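Local coordinates for microtubule-associated protein 1A/1B, light chain 3, putative (Trypanosoma brucei, PDB 3H9D), which probably becomes attached to phosphatidylethanolamine in membranes and works there as a ubiquitin-like protein of autophagy, at residues S6-S11 / E15-D20; L32-E37 / G61-V66; C50-P55 / S65-R70; V71-E74 / A78-V81. All blocks are in the same frame, centred on the assembly; numbering follows the deposited sequence.

Contact 1 (S6-S11 / E15-D20)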
loop_
_atom_site.group_PDB
_atom_site.type_symbol
_atom_site.label_atom_id
_atom_site.label_comp_id
_atom_site.label_asym_id
_atom_site.label_seq_id
_atom_site.Cartn_x
_atom_site.Cartn_y
_atom_site.Cartn_z
ATOM N N SER A 6 1.567 5.296 2.807
ATOM C CA SER A 6 2.267 5.890 1.668
ATOM C C SER A 6 1.461 5.798 0.361
ATOM O O SER A 6 1.082 4.702 -0.082
ATOM C CB SER A 6 3.637 5.228 1.507
ATOM O OG SER A 6 4.254 5.605 0.294
ATOM N N LYS A 7 1.202 6.956 -0.247
ATOM C CA LYS A 7 0.550 7.006 -1.553
ATOM C C LYS A 7 1.458 6.461 -2.651
ATOM O O LYS A 7 0.975 5.900 -3.645
ATOM C CB LYS A 7 0.098 8.426 -1.902
ATOM C CG LYS A 7 -1.146 8.920 -1.166
ATOM C CD LYS A 7 -1.701 10.141 -1.889
ATOM C CE LYS A 7 -2.562 11.013 -0.992
ATOM N NZ LYS A 7 -2.413 12.463 -1.382
ATOM N N TYR A 8 2.767 6.617 -2.462
ATOM C CA TYR A 8 3.768 6.094 -3.406
ATOM C C TYR A 8 3.845 4.565 -3.389
ATOM O O TYR A 8 3.851 3.919 -4.436
ATOM C CB TYR A 8 5.166 6.695 -3.138
ATOM C CG TYR A 8 6.188 6.330 -4.198
ATOM C CD1 TYR A 8 6.422 7.183 -5.292
ATOM C CD2 TYR A 8 6.905 5.133 -4.126
ATOM C CE1 TYR A 8 7.343 6.856 -6.268
ATOM C CE2 TYR A 8 7.835 4.794 -5.094
ATOM C CZ TYR A 8 8.049 5.662 -6.167
ATOM O OH TYR A 8 8.967 5.336 -7.144
ATOM N N LYS A 9 3.934 3.980 -2.203
ATOM C CA LYS A 9 3.913 2.529 -2.091
ATOM C C LYS A 9 2.697 1.926 -2.817
ATOM O O LYS A 9 2.836 0.980 -3.581
ATOM C CB LYS A 9 3.924 2.120 -0.628
ATOM C CG LYS A 9 4.002 0.628 -0.413
ATOM C CD LYS A 9 4.182 0.291 1.049
ATOM C CE LYS A 9 5.636 0.112 1.401
ATOM N NZ LYS A 9 5.751 -0.785 2.591
ATOM N N MET A 10 1.528 2.515 -2.581
ATOM C CA MET A 10 0.240 2.048 -3.097
ATOM C C MET A 10 0.185 2.014 -4.636
ATOM O O MET A 10 -0.345 1.064 -5.239
ATOM C CB MET A 10 -0.862 2.960 -2.544
ATOM C CG MET A 10 -2.295 2.536 -2.838
ATOM S SD MET A 10 -2.762 1.000 -2.004
ATOM C CE MET A 10 -4.431 1.413 -1.518
ATOM N N SER A 11 0.757 3.044 -5.256
ATOM C CA SER A 11 0.633 3.254 -6.692
ATOM C C SER A 11 1.752 2.614 -7.509
ATOM O O SER A 11 1.732 2.676 -8.730
ATOM C CB SER A 11 0.470 4.753 -7.015
ATOM O OG SER A 11 1.538 5.516 -6.479
ATOM N N GLU A 15 7.769 -5.156 -6.800
ATOM C CA GLU A 15 8.825 -5.594 -7.725
ATOM C C GLU A 15 9.485 -4.446 -8.490
ATOM O O GLU A 15 10.706 -4.410 -8.618
ATOM C CB GLU A 15 8.275 -6.623 -8.717
ATOM N N SER A 16 8.674 -3.524 -9.011
ATOM C CA SER A 16 9.181 -2.315 -9.646
ATOM C C SER A 16 9.864 -1.362 -8.645
ATOM O O SER A 16 10.840 -0.710 -8.997
ATOM C CB SER A 16 8.064 -1.591 -10.389
ATOM O OG SER A 16 7.397 -0.666 -9.548
ATOM N N ARG A 17 9.347 -1.289 -7.414
ATOM C CA ARG A 17 9.923 -0.437 -6.358
ATOM C C ARG A 17 11.283 -0.975 -5.898
ATOM O O ARG A 17 12.240 -0.221 -5.750
ATOM C CB ARG A 17 8.967 -0.305 -5.158
ATOM C CG ARG A 17 7.821 0.725 -5.317
ATOM C CD ARG A 17 6.561 0.337 -4.526
ATOM N NE ARG A 17 6.951 -0.222 -3.244
ATOM C CZ ARG A 17 6.324 -1.168 -2.551
ATOM N NH1 ARG A 17 5.171 -1.723 -2.945
ATOM N NH2 ARG A 17 6.879 -1.543 -1.416
ATOM N N GLN A 18 11.343 -2.284 -5.677
ATOM C CA GLN A 18 12.558 -2.989 -5.286
ATOM C C GLN A 18 13.664 -2.848 -6.340
ATOM O O GLN A 18 14.834 -2.604 -5.997
ATOM C CB GLN A 18 12.244 -4.465 -5.019
ATOM C CG GLN A 18 13.423 -5.302 -4.517
ATOM C CD GLN A 18 13.099 -6.792 -4.454
ATOM O OE1 GLN A 18 12.544 -7.363 -5.398
ATOM N NE2 GLN A 18 13.443 -7.426 -3.337
ATOM N N SER A 19 13.286 -2.990 -7.610
ATOM C CA SER A 19 14.229 -2.850 -8.720
ATOM C C SER A 19 14.704 -1.412 -8.902
ATOM O O SER A 19 15.831 -1.175 -9.342
ATOM C CB SER A 19 13.609 -3.370 -10.020
ATOM O OG SER A 19 13.371 -4.761 -9.922
ATOM N N ASP A 20 13.828 -0.461 -8.593
ATOM C CA ASP A 20 14.153 0.954 -8.687
ATOM C C ASP A 20 15.208 1.305 -7.633
ATOM O O ASP A 20 16.237 1.879 -7.959
ATOM C CB ASP A 20 12.893 1.810 -8.521
ATOM C CG ASP A 20 13.125 3.276 -8.839
ATOM O OD1 ASP A 20 14.233 3.639 -9.292
ATOM O OD2 ASP A 20 12.189 4.083 -8.638
HETATM O O HOH W 1 9.331 2.893 -7.490
#
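Y8 and K9 of helix 7-11 meet R17 and D20 of helix 14-27, the pair of N-terminal helices that the Atg8 family adds to its ubiquitin-like fold. The axes of the two short segments make an angle of 115°, and side chains bridge the gap between them. S6 starts the first helix as its N-cap: its OG accepts from K9 N at 3.0 Å, a task suited to a short hydroxyl side chain. Y8, with CG anti to its backbone N (chi1 -172°), carries its ring past R17, CE2 lying 4.1 Å from R17 CG; beyond it a water lies between Y8 OH and D20 OD2, its link to the phenol unusually short and doubtful, and donates weakly to D20 OD2, whose salt-bridge partner is K51. K9 sets its CG over one face of the R17 guanidinium, toward the rim, 3.6 Å from R17 CZ. The bend at chi3 then leaves K9 NZ 4.2 Å from R17 NH2, a closeness of like charges that D103, bound to K9, and D105, bound to R17 NE, probably offset. Further on, S11 OG donates to K7 O at 2.9 Å, tilted 20° from the carbonyl plane, and S11 N gives that same oxygen a second bond.

Contact 2 (L32-E37 / G61-V66); sequences LPIICE and GQFVSV
F63 points its ring from helix 60-71 at strand 31-38, and its far end, CZ, touches both I34 and C36. The two neighbours meet the ring differently. C36 SG lies at the edge, near the ring plane: it is 3.7 Å from F63 CZ and 3.8 Å from F63 CE2, and the line from the ring centroid to the sulfur runs 81° off the normal. This is a sulfur-aromatic contact of the edge type, in which the polarisable sulfur faces the slightly positive ring hydrogens. I34 slides past the ring in the opposite direction, offering its CG2 methyl to F63 CZ at 3.8 Å. Because F63 CG stands anti to its backbone N (chi1 171°), the ring is carried out to the strand. Such packing of a helix over a mixed sheet is the centre of the ubiquitin-like beta-grasp fold, and apolar side chains suit it, since all three are buried: a broad phenylalanine ring, a branched isoleucine and a small cysteine. Strand alternation selects the partners: I34 and C36 turn toward the helix, while I35 between them turns away and packs against Y8 of helix 7-11. Round F63, the ring of F52 stands edge-to-face with it, and V54 and M110 add further apolar contact.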
loop_
_atom_site.group_PDB
_atom_site.type_symbol
_atom_site.label_atom_id
_atom_site.label_comp_id
_atom_site.label_asym_id
_atom_site.label_seq_id
_atom_site.Cartn_x
_atom_site.Cartn_y
_atom_site.Cartn_z
ATOM N N LEU A 32 21.379 7.493 -1.232
ATOM C CA LEU A 32 20.367 6.713 -0.529
ATOM C C LEU A 32 18.994 7.038 -1.098
ATOM O O LEU A 32 18.638 8.211 -1.216
ATOM C CB LEU A 32 20.413 7.005 0.975
ATOM C CG LEU A 32 21.734 6.732 1.685
ATOM C CD1 LEU A 32 21.729 7.416 3.031
ATOM C CD2 LEU A 32 21.968 5.231 1.826
ATOM N N PRO A 33 18.223 6.000 -1.471
ATOM C CA PRO A 33 16.919 6.235 -2.099
ATOM C C PRO A 33 15.829 6.535 -1.072
ATOM O O PRO A 33 15.515 5.703 -0.217
ATOM C CB PRO A 33 16.656 4.931 -2.848
ATOM C CG PRO A 33 17.387 3.894 -2.082
ATOM C CD PRO A 33 18.530 4.562 -1.353
ATOM N N ILE A 34 15.278 7.737 -1.163
ATOM C CA ILE A 34 14.337 8.246 -0.179
ATOM C C ILE A 34 12.991 8.582 -0.834
ATOM O O ILE A 34 12.944 9.206 -1.900
ATOM C CB ILE A 34 14.954 9.481 0.588
ATOM C CG1 ILE A 34 15.706 9.026 1.842
ATOM C CG2 ILE A 34 13.905 10.503 0.990
ATOM C CD1 ILE A 34 17.099 8.484 1.582
ATOM N N ILE A 35 11.906 8.135 -0.204
ATOM C CA ILE A 35 10.546 8.578 -0.579
ATOM C C ILE A 35 10.076 9.606 0.459
ATOM O O ILE A 35 10.114 9.344 1.655
ATOM C CB ILE A 35 9.525 7.386 -0.688
ATOM C CG1 ILE A 35 10.002 6.321 -1.681
ATOM C CG2 ILE A 35 8.096 7.874 -1.057
ATOM C CD1 ILE A 35 10.126 6.807 -3.109
ATOM N N CYS A 36 9.631 10.767 -0.004
ATOM C CA CYS A 36 9.303 11.867 0.899
ATOM C C CYS A 36 7.909 12.411 0.629
ATOM O O CYS A 36 7.679 13.080 -0.390
ATOM C CB CYS A 36 10.352 12.977 0.764
ATOM S SG CYS A 36 10.684 13.864 2.286
ATOM N N GLU A 37 6.977 12.133 1.546
ATOM C CA GLU A 37 5.571 12.501 1.334
ATOM C C GLU A 37 4.993 13.342 2.470
ATOM O O GLU A 37 5.441 13.241 3.590
ATOM C CB GLU A 37 4.735 11.236 1.096
ATOM C CG GLU A 37 5.178 10.419 -0.131
ATOM C CD GLU A 37 4.464 9.083 -0.223
ATOM O OE1 GLU A 37 3.493 8.976 -1.000
ATOM O OE2 GLU A 37 4.854 8.154 0.502
ATOM N N GLY A 61 19.222 17.094 9.500
ATOM C CA GLY A 61 19.151 18.550 9.364
ATOM C C GLY A 61 19.503 19.101 7.989
ATOM O O GLY A 61 18.890 20.065 7.524
ATOM N N GLN A 62 20.498 18.496 7.343
ATOM C CA GLN A 62 20.879 18.887 5.986
ATOM C C GLN A 62 19.856 18.466 4.931
ATOM O O GLN A 62 19.531 19.260 4.047
ATOM C CB GLN A 62 22.255 18.329 5.628
ATOM C CG GLN A 62 23.414 19.060 6.277
ATOM C CD GLN A 62 24.693 18.256 6.215
ATOM O OE1 GLN A 62 24.806 17.206 6.846
ATOM N NE2 GLN A 62 25.666 18.746 5.455
ATOM N N PHE A 63 19.365 17.225 5.007
ATOM C CA PHE A 63 18.302 16.776 4.086
ATOM C C PHE A 63 17.069 17.678 4.188
ATOM O O PHE A 63 16.458 18.012 3.178
ATOM C CB PHE A 63 17.917 15.301 4.286
ATOM C CG PHE A 63 16.679 14.889 3.505
ATOM C CD1 PHE A 63 16.686 14.881 2.101
ATOM C CD2 PHE A 63 15.496 14.535 4.172
ATOM C CE1 PHE A 63 15.539 14.526 1.370
ATOM C CE2 PHE A 63 14.341 14.169 3.449
ATOM C CZ PHE A 63 14.363 14.169 2.042
ATOM N N VAL A 64 16.739 18.088 5.408
ATOM C CA VAL A 64 15.644 19.018 5.665
ATOM C C VAL A 64 15.829 20.336 4.928
ATOM O O VAL A 64 14.890 20.837 4.304
ATOM C CB VAL A 64 15.455 19.245 7.193
ATOM C CG1 VAL A 64 14.531 20.437 7.481
ATOM C CG2 VAL A 64 14.925 17.974 7.832
ATOM N N SER A 65 17.039 20.895 5.001
ATOM C CA SER A 65 17.381 22.100 4.241
ATOM C C SER A 65 17.164 21.914 2.733
ATOM O O SER A 65 16.647 22.816 2.070
ATOM C CB SER A 65 18.823 22.540 4.536
ATOM O OG SER A 65 18.902 23.289 5.745
ATOM N N VAL A 66 17.558 20.745 2.215
ATOM C CA VAL A 66 17.353 20.365 0.805
ATOM C C VAL A 66 15.866 20.210 0.458
ATOM O O VAL A 66 15.404 20.706 -0.574
ATOM C CB VAL A 66 18.090 19.039 0.451
ATOM C CG1 VAL A 66 17.750 18.575 -0.959
ATOM C CG2 VAL A 66 19.599 19.193 0.613
#

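Contact 3 (C50-P55 / S65-R70); sequences CKFLVP and SVLRKR
R70, near the end of helix 60-71, reaches to the edge of the F52 ring of strand 51-55, and L67 touches the same ring one turn earlier. From R70 CB the chain leaves at an unusual first torsion (chi1 -32°), which sends CG toward the strand. There CG meets the rim of the F52 ring, in the plane of that ring, 4.0 Å from both F52 CZ and F52 CE2. A bend at chi2 (-60°) follows, and the chain turns along the ring's edge. NE comes 3.9 Å from F52 CE2, still near the ring plane. At the tip CZ and NH2 are each 4.1 Å from F52 CE2, which sits over one face of the guanidinium and toward its rim; ring and guanidinium planes are 86° apart. V66 O lies at the guanidinium edge, in its plane. L67 approaches more loosely, CD1 being 4.3 Å from F52 CZ. This is helix-on-sheet packing of the beta-grasp fold: phenylalanine and leucine fill the buried side, while arginine suits the border, its methylenes apolar and its head able to face solvent. L47, in a loop, packs on all three side chains. Since F52 presents its edge, whose hydrogens are slightly positive, rather than its pi face, the contact lacks the geometry of a cation-pi pair and probably rests on dispersion.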
loop_
_atom_site.group_PDB
_atom_site.type_symbol
_atom_site.label_atom_id
_atom_site.label_comp_id
_atom_site.label_asym_id
_atom_site.label_seq_id
_atom_site.Cartn_x
_atom_site.Cartn_y
_atom_site.Cartn_z
ATOM N N CYS A 50 8.628 12.765 -5.405
ATOM C CA CYS A 50 8.845 12.533 -3.993
ATOM C C CYS A 50 10.047 11.630 -3.738
ATOM O O CYS A 50 10.279 11.213 -2.619
ATOM C CB CYS A 50 7.588 11.904 -3.404
ATOM S SG CYS A 50 7.316 10.228 -3.991
ATOM N N LYS A 51 10.803 11.325 -4.783
ATOM C CA LYS A 51 11.952 10.443 -4.669
ATOM C C LYS A 51 13.249 11.253 -4.620
ATOM O O LYS A 51 13.520 12.087 -5.488
ATOM C CB LYS A 51 11.972 9.461 -5.833
ATOM C CG LYS A 51 12.680 8.145 -5.560
ATOM C CD LYS A 51 12.712 7.269 -6.803
ATOM C CE LYS A 51 11.403 7.333 -7.565
ATOM N NZ LYS A 51 11.566 6.838 -8.963
ATOM N N PHE A 52 14.037 11.006 -3.583
ATOM C CA PHE A 52 15.311 11.688 -3.401
ATOM C C PHE A 52 16.440 10.701 -3.399
ATOM O O PHE A 52 16.356 9.647 -2.787
ATOM C CB PHE A 52 15.321 12.510 -2.115
ATOM C CG PHE A 52 14.448 13.718 -2.180
ATOM C CD1 PHE A 52 13.084 13.624 -1.873
ATOM C CD2 PHE A 52 14.975 14.945 -2.582
ATOM C CE1 PHE A 52 12.257 14.736 -1.955
ATOM C CE2 PHE A 52 14.163 16.074 -2.664
ATOM C CZ PHE A 52 12.798 15.974 -2.351
ATOM N N LEU A 53 17.488 11.048 -4.129
ATOM C CA LEU A 53 18.718 10.292 -4.129
ATOM C C LEU A 53 19.655 11.145 -3.290
ATOM O O LEU A 53 20.230 12.114 -3.777
ATOM C CB LEU A 53 19.211 10.110 -5.567
ATOM C CG LEU A 53 18.542 9.037 -6.450
ATOM C CD1 LEU A 53 16.996 9.063 -6.481
ATOM C CD2 LEU A 53 19.089 9.123 -7.852
ATOM N N VAL A 54 19.765 10.783 -2.013
ATOM C CA VAL A 54 20.329 11.642 -0.971
ATOM C C VAL A 54 21.775 11.247 -0.668
ATOM O O VAL A 54 22.039 10.081 -0.349
ATOM C CB VAL A 54 19.460 11.576 0.343
ATOM C CG1 VAL A 54 20.068 12.408 1.484
ATOM C CG2 VAL A 54 18.029 12.013 0.066
ATOM N N PRO A 55 22.714 12.218 -0.767
ATOM C CA PRO A 55 24.113 11.973 -0.398
ATOM C C PRO A 55 24.181 11.335 0.985
ATOM O O PRO A 55 23.634 11.881 1.944
ATOM C CB PRO A 55 24.720 13.377 -0.368
ATOM C CG PRO A 55 23.898 14.172 -1.315
ATOM C CD PRO A 55 22.499 13.601 -1.235
ATOM N N SER A 65 17.039 20.895 5.001
ATOM C CA SER A 65 17.381 22.100 4.241
ATOM C C SER A 65 17.164 21.914 2.733
ATOM O O SER A 65 16.647 22.816 2.070
ATOM C CB SER A 65 18.823 22.540 4.536
ATOM O OG SER A 65 18.902 23.289 5.745
ATOM N N VAL A 66 17.558 20.745 2.215
ATOM C CA VAL A 66 17.353 20.365 0.805
ATOM C C VAL A 66 15.866 20.210 0.458
ATOM O O VAL A 66 15.404 20.706 -0.574
ATOM C CB VAL A 66 18.090 19.039 0.451
ATOM C CG1 VAL A 66 17.750 18.575 -0.959
ATOM C CG2 VAL A 66 19.599 19.193 0.613
ATOM N N LEU A 67 15.134 19.510 1.323
ATOM C CA LEU A 67 13.682 19.358 1.215
ATOM C C LEU A 67 12.951 20.705 1.238
ATOM O O LEU A 67 11.981 20.901 0.503
ATOM C CB LEU A 67 13.186 18.455 2.347
ATOM C CG LEU A 67 11.698 18.133 2.512
ATOM C CD1 LEU A 67 11.133 17.408 1.292
ATOM C CD2 LEU A 67 11.527 17.298 3.758
ATOM N N ARG A 68 13.437 21.630 2.072
ATOM C CA ARG A 68 12.867 22.980 2.202
ATOM C C ARG A 68 12.907 23.785 0.899
ATOM O O ARG A 68 11.986 24.561 0.598
ATOM C CB ARG A 68 13.581 23.745 3.321
ATOM C CG ARG A 68 13.022 25.123 3.609
ATOM C CD ARG A 68 13.856 25.862 4.643
ATOM N NE ARG A 68 13.618 25.422 6.018
ATOM C CZ ARG A 68 12.624 25.854 6.794
ATOM N NH1 ARG A 68 11.728 26.735 6.340
ATOM N NH2 ARG A 68 12.527 25.396 8.031
ATOM N N LYS A 69 13.975 23.596 0.129
ATOM C CA LYS A 69 14.100 24.218 -1.188
ATOM C C LYS A 69 12.989 23.781 -2.155
ATOM O O LYS A 69 12.644 24.519 -3.082
ATOM N N ARG A 70 12.430 22.593 -1.928
ATOM C CA ARG A 70 11.397 22.021 -2.812
ATOM C C ARG A 70 9.977 22.370 -2.375
ATOM O O ARG A 70 9.113 22.615 -3.216
ATOM C CB ARG A 70 11.518 20.492 -2.906
ATOM C CG ARG A 70 12.927 19.918 -2.797
ATOM C CD ARG A 70 13.848 20.433 -3.885
ATOM N NE ARG A 70 15.086 19.656 -3.953
ATOM C CZ ARG A 70 15.539 19.059 -5.053
ATOM N NH1 ARG A 70 14.869 19.165 -6.197
ATOM N NH2 ARG A 70 16.671 18.370 -5.012
#

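Contact 4 (V71-E74 / A78-V81)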
loop_
_atom_site.group_PDB
_atom_site.type_symbol
_atom_site.label_atom_id
_atom_site.label_comp_id
_atom_site.label_asym_id
_atom_site.label_seq_id
_atom_site.Cartn_x
_atom_site.Cartn_y
_atom_site.Cartn_z
ATOM N N VAL A 71 9.732 22.365 -1.065
ATOM C CA VAL A 71 8.388 22.659 -0.540
ATOM C C VAL A 71 8.078 24.161 -0.569
ATOM O O VAL A 71 6.914 24.564 -0.552
ATOM C CB VAL A 71 8.129 22.027 0.872
ATOM C CG1 VAL A 71 8.225 20.508 0.804
ATOM C CG2 VAL A 71 9.086 22.574 1.934
ATOM N N GLN A 72 9.141 24.967 -0.638
ATOM C CA GLN A 72 9.078 26.440 -0.699
ATOM C C GLN A 72 8.402 27.071 0.521
ATOM O O GLN A 72 7.785 28.141 0.426
ATOM C CB GLN A 72 8.431 26.915 -2.006
ATOM C CG GLN A 72 9.281 26.672 -3.249
ATOM C CD GLN A 72 8.437 26.462 -4.492
ATOM O OE1 GLN A 72 7.419 27.132 -4.691
ATOM N NE2 GLN A 72 8.858 25.525 -5.341
ATOM N N LEU A 73 8.541 26.391 1.659
ATOM C CA LEU A 73 8.016 26.838 2.944
ATOM C C LEU A 73 8.768 28.083 3.382
ATOM O O LEU A 73 10.009 28.110 3.341
ATOM C CB LEU A 73 8.222 25.737 3.997
ATOM C CG LEU A 73 7.251 25.450 5.152
ATOM C CD1 LEU A 73 8.015 24.827 6.322
ATOM C CD2 LEU A 73 6.424 26.650 5.602
ATOM N N GLU A 74 8.014 29.104 3.797
ATOM C CA GLU A 74 8.572 30.326 4.386
ATOM C C GLU A 74 9.679 29.969 5.373
ATOM O O GLU A 74 9.458 29.173 6.286
ATOM C CB GLU A 74 7.474 31.117 5.105
ATOM C CG GLU A 74 6.610 31.993 4.209
ATOM C CD GLU A 74 5.506 31.220 3.498
ATOM O OE1 GLU A 74 5.824 30.380 2.627
ATOM O OE2 GLU A 74 4.314 31.464 3.800
ATOM N N ALA A 78 9.346 26.287 10.801
ATOM C CA ALA A 78 9.981 24.993 10.988
ATOM C C ALA A 78 9.421 23.945 10.025
ATOM O O ALA A 78 8.270 24.032 9.580
ATOM C CB ALA A 78 9.829 24.527 12.422
ATOM N N LEU A 79 10.266 22.962 9.724
ATOM C CA LEU A 79 9.948 21.828 8.882
ATOM C C LEU A 79 10.407 20.585 9.615
ATOM O O LEU A 79 11.581 20.475 9.988
ATOM C CB LEU A 79 10.663 21.944 7.528
ATOM C CG LEU A 79 10.517 20.855 6.451
ATOM C CD1 LEU A 79 9.042 20.595 6.075
ATOM C CD2 LEU A 79 11.341 21.242 5.213
ATOM N N PHE A 80 9.481 19.652 9.830
ATOM C CA PHE A 80 9.798 18.416 10.543
ATOM C C PHE A 80 9.780 17.211 9.602
ATOM O O PHE A 80 9.051 17.205 8.613
ATOM C CB PHE A 80 8.828 18.212 11.722
ATOM C CG PHE A 80 8.748 19.400 12.653
ATOM C CD1 PHE A 80 7.726 20.332 12.523
ATOM C CD2 PHE A 80 9.696 19.586 13.652
ATOM C CE1 PHE A 80 7.656 21.433 13.364
ATOM C CE2 PHE A 80 9.632 20.689 14.510
ATOM C CZ PHE A 80 8.615 21.608 14.363
ATOM N N VAL A 81 10.592 16.202 9.904
ATOM C CA VAL A 81 10.546 14.945 9.152
ATOM C C VAL A 81 10.391 13.732 10.058
ATOM O O VAL A 81 10.790 13.752 11.214
ATOM C CB VAL A 81 11.732 14.762 8.149
ATOM C CG1 VAL A 81 11.631 15.780 7.005
ATOM C CG2 VAL A 81 13.094 14.831 8.860
#
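L73 and V71, leaving helix 60-71, pack against A78 and L79, where the chain enters the sheet. Apolar contacts carry the junction. V71 and L79 reach toward each other tip to tip, V71 CG2 lying 4.2 Å from L79 CD2. L79 extends that far because its CG is anti to the backbone N (chi1 179°), and V71 answers with the methyl held between its own N and carbonyl carbon. L73 uses CD1 for a second touch, 4.1 Å from L79 CB. Branched aliphatic residues fit here: L79 is buried, and I44 of a loop packs on both L73 and L79. A different kind of contact joins L73 CD1 to A78 O, 3.4 Å apart, a methyl resting against a backbone carbonyl; the small A78, its CB directed away from L73, brings only its backbone to this meeting. No hydrogen bond crosses between the two segments, and polar ties to other residues hold the backbone instead: A78 N donates to E115 OE1, and R68 NH1 gives a weak bond to E74 O. The path itself begins at Q72, whose positive phi (61°) ends the helical course right after V71 and lets L73 turn back. The whole is the return from helix to strand of the beta-grasp fold, the closing half of the crossover that carries the chain from strand 51-55 through helix 60-71 to strand 80-83.

From the N terminus, contact 1 closes a short local loop between helices 7-11 and 14-27 before strand 31-38 begins. Contact 2 then spans the strand 31-38 and 51-55 pair to reach helix 60-71; contact 3 opens inside that loop and closes just past its end on the same helix, so the two cross. They share S65 and V66, and their centres lie 4 Å apart. Contact 4 follows in series, folding the helix exit onto the residues that lead into strand 80-83. The N-terminal helices join the domain through S6 and Y8 on E37 and through D20 on K51. Contacts 1 and 4 lie on opposite sides of the chain's centre, their centres about 25 Å apart. V64 and L67 carry helix 60-71 onto V81.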